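Local coordinates for protein alcohol dehydrogenase IV (Corynebacterium glutamicum, PDB 3IV7) that probably acts as an NAD-dependent oxidoreductase of the iron-containing alcohol dehydrogenase family, perhaps reducing maleylacetate, at residues 66-71 / 101-106. Sequence-based numbering, arbitrary orientation.
Sequences DEVVMH and IGLAKA
Leu103 reaches from helix 98-111 to the loop 66-71 and sets its CD2 methyl against the backbone of Glu67 and the side of Val68. The leucine points toward the loop; chi1 (-175°) places CG beside the carbonyl carbon, and chi2 (59°) turns CD1 back but leaves CD2 extended, opposite CA. Its CD2 stands 3.0 Å from Glu67 O, a tight approach of a methyl to a carbonyl oxygen, and 4.0 Å from Glu67 C. No hydrogen bond joins the two segments; the join is van der Waals contact, methyl against carbonyl oxygen, plus one loose methyl-methyl contact. Glu67 suits the place through its backbone: it is the centre of an inverse gamma turn, closed by a weak bond from Val68 N to Asp66 O (2.8 Å), and its carbonyl lies close to the leucine methyl. The extended side chain of Glu67 meanwhile carries its carboxylate to a salt bridge with Arg79. In Val68, two methyls branching at CB let one short side chain pack on several neighbours: CG2 lies 4.4 Å from Leu103 CD2, and the valine also meets Ile43, Ser99 and Thr100. The contact belongs to the N-terminal alpha/beta domain of this family, a parallel sheet flanked by helices in a Rossmann-like manner. The loop, leaving strand 63-65 at the edge of the sheet and leading into helix 74-86, passes beside helix 98-111, with Ile43 of strand 40-43 and Ala80 of helix 74-86 also packing on the buried leucine.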
loop_
_atom_site.group_PDB
_atom_site.type_symbol
_atom_site.label_atom_id
_atom_site.label_comp_id
_atom_site.label_asym_id
_atom_site.label_seq_id
_atom_site.Cartn_x
_atom_site.Cartn_y
_atom_site.Cartn_z
ATOM N N ASP A 66 -30.484 -12.599 -3.695
ATOM C CA ASP A 66 -29.737 -13.785 -4.065
ATOM C C ASP A 66 -29.527 -14.055 -5.548
ATOM O O ASP A 66 -28.874 -15.063 -5.900
ATOM C CB ASP A 66 -30.251 -15.032 -3.340
ATOM C CG ASP A 66 -31.667 -15.454 -3.771
ATOM O OD1 ASP A 66 -32.229 -14.914 -4.751
ATOM O OD2 ASP A 66 -32.212 -16.344 -3.094
ATOM N N GLU A 67 -29.945 -13.134 -6.425
ATOM C CA GLU A 67 -29.724 -13.355 -7.860
ATOM C C GLU A 67 -28.308 -13.002 -8.272
ATOM O O GLU A 67 -28.053 -11.937 -8.774
ATOM C CB GLU A 67 -30.749 -12.629 -8.751
ATOM C CG GLU A 67 -30.565 -13.040 -10.207
ATOM C CD GLU A 67 -31.486 -12.351 -11.190
ATOM O OE1 GLU A 67 -32.053 -11.285 -10.885
ATOM O OE2 GLU A 67 -31.585 -12.867 -12.319
ATOM N N VAL A 68 -27.397 -13.934 -8.059
ATOM C CA VAL A 68 -26.013 -13.765 -8.394
ATOM C C VAL A 68 -25.768 -14.687 -9.564
ATOM O O VAL A 68 -26.098 -15.856 -9.501
ATOM C CB VAL A 68 -25.114 -14.140 -7.202
ATOM C CG1 VAL A 68 -23.623 -14.176 -7.599
ATOM C CG2 VAL A 68 -25.376 -13.193 -6.036
ATOM N N VAL A 69 -25.232 -14.138 -10.658
ATOM C CA VAL A 69 -25.057 -14.896 -11.910
ATOM C C VAL A 69 -23.677 -14.614 -12.461
ATOM O O VAL A 69 -23.256 -13.475 -12.529
ATOM C CB VAL A 69 -26.158 -14.513 -12.930
ATOM C CG1 VAL A 69 -26.041 -15.346 -14.245
ATOM C CG2 VAL A 69 -27.500 -14.723 -12.320
HETATM N N MSE A 70 -22.937 -15.659 -12.785
HETATM C CA MSE A 70 -21.585 -15.569 -13.367
HETATM C C MSE A 70 -21.537 -14.595 -14.559
HETATM O O MSE A 70 -22.506 -14.562 -15.381
HETATM C CB MSE A 70 -21.186 -16.978 -13.868
HETATM C CG MSE A 70 -19.742 -17.119 -14.287
HETATM SE SE MSE A 70 -19.303 -18.947 -14.850
HETATM C CE MSE A 70 -20.674 -19.209 -16.229
ATOM N N HIS A 71 -20.460 -13.850 -14.677
ATOM C CA HIS A 71 -20.210 -12.879 -15.787
ATOM C C HIS A 71 -21.110 -11.615 -15.723
ATOM O O HIS A 71 -21.070 -10.777 -16.629
ATOM C CB HIS A 71 -20.330 -13.557 -17.163
ATOM C CG HIS A 71 -19.544 -14.825 -17.292
ATOM N ND1 HIS A 71 -18.182 -14.878 -17.102
ATOM C CD2 HIS A 71 -19.921 -16.073 -17.678
ATOM C CE1 HIS A 71 -17.759 -16.115 -17.308
ATOM N NE2 HIS A 71 -18.795 -16.861 -17.660
ATOM N N ILE A 101 -19.424 -10.385 -5.561
ATOM C CA ILE A 101 -18.782 -9.090 -5.483
ATOM C C ILE A 101 -19.014 -8.354 -6.802
ATOM O O ILE A 101 -19.222 -7.131 -6.822
ATOM C CB ILE A 101 -17.281 -9.231 -5.197
ATOM C CG1 ILE A 101 -17.055 -9.808 -3.771
ATOM C CG2 ILE A 101 -16.586 -7.881 -5.338
ATOM C CD1 ILE A 101 -15.633 -10.389 -3.518
ATOM N N GLY A 102 -19.020 -9.102 -7.900
ATOM C CA GLY A 102 -19.232 -8.510 -9.230
ATOM C C GLY A 102 -20.578 -7.799 -9.351
ATOM O O GLY A 102 -20.667 -6.712 -9.966
ATOM N N LEU A 103 -21.628 -8.394 -8.769
ATOM C CA LEU A 103 -22.947 -7.802 -8.818
ATOM C C LEU A 103 -23.025 -6.548 -7.941
ATOM O O LEU A 103 -23.631 -5.548 -8.333
ATOM C CB LEU A 103 -24.028 -8.823 -8.421
ATOM C CG LEU A 103 -25.482 -8.345 -8.544
ATOM C CD1 LEU A 103 -25.807 -7.920 -9.970
ATOM C CD2 LEU A 103 -26.510 -9.418 -8.039
ATOM N N ALA A 104 -22.388 -6.577 -6.780
ATOM C CA ALA A 104 -22.368 -5.407 -5.908
ATOM C C ALA A 104 -21.697 -4.270 -6.660
ATOM O O ALA A 104 -22.181 -3.148 -6.659
ATOM C CB ALA A 104 -21.637 -5.719 -4.573
ATOM N N LYS A 105 -20.624 -4.585 -7.373
ATOM C CA LYS A 105 -19.918 -3.589 -8.154
ATOM C C LYS A 105 -20.832 -3.030 -9.245
ATOM O O LYS A 105 -20.864 -1.831 -9.480
ATOM C CB LYS A 105 -18.656 -4.197 -8.782
ATOM C CG LYS A 105 -17.480 -4.430 -7.803
ATOM C CD LYS A 105 -16.297 -5.042 -8.558
ATOM C CE LYS A 105 -14.990 -4.873 -7.791
ATOM N NZ LYS A 105 -13.860 -5.499 -8.499
ATOM N N ALA A 106 -21.535 -3.909 -9.947
ATOM C CA ALA A 106 -22.423 -3.463 -11.007
ATOM C C ALA A 106 -23.458 -2.457 -10.458
ATOM O O ALA A 106 -23.753 -1.442 -11.107
ATOM C CB ALA A 106 -23.091 -4.633 -11.700
#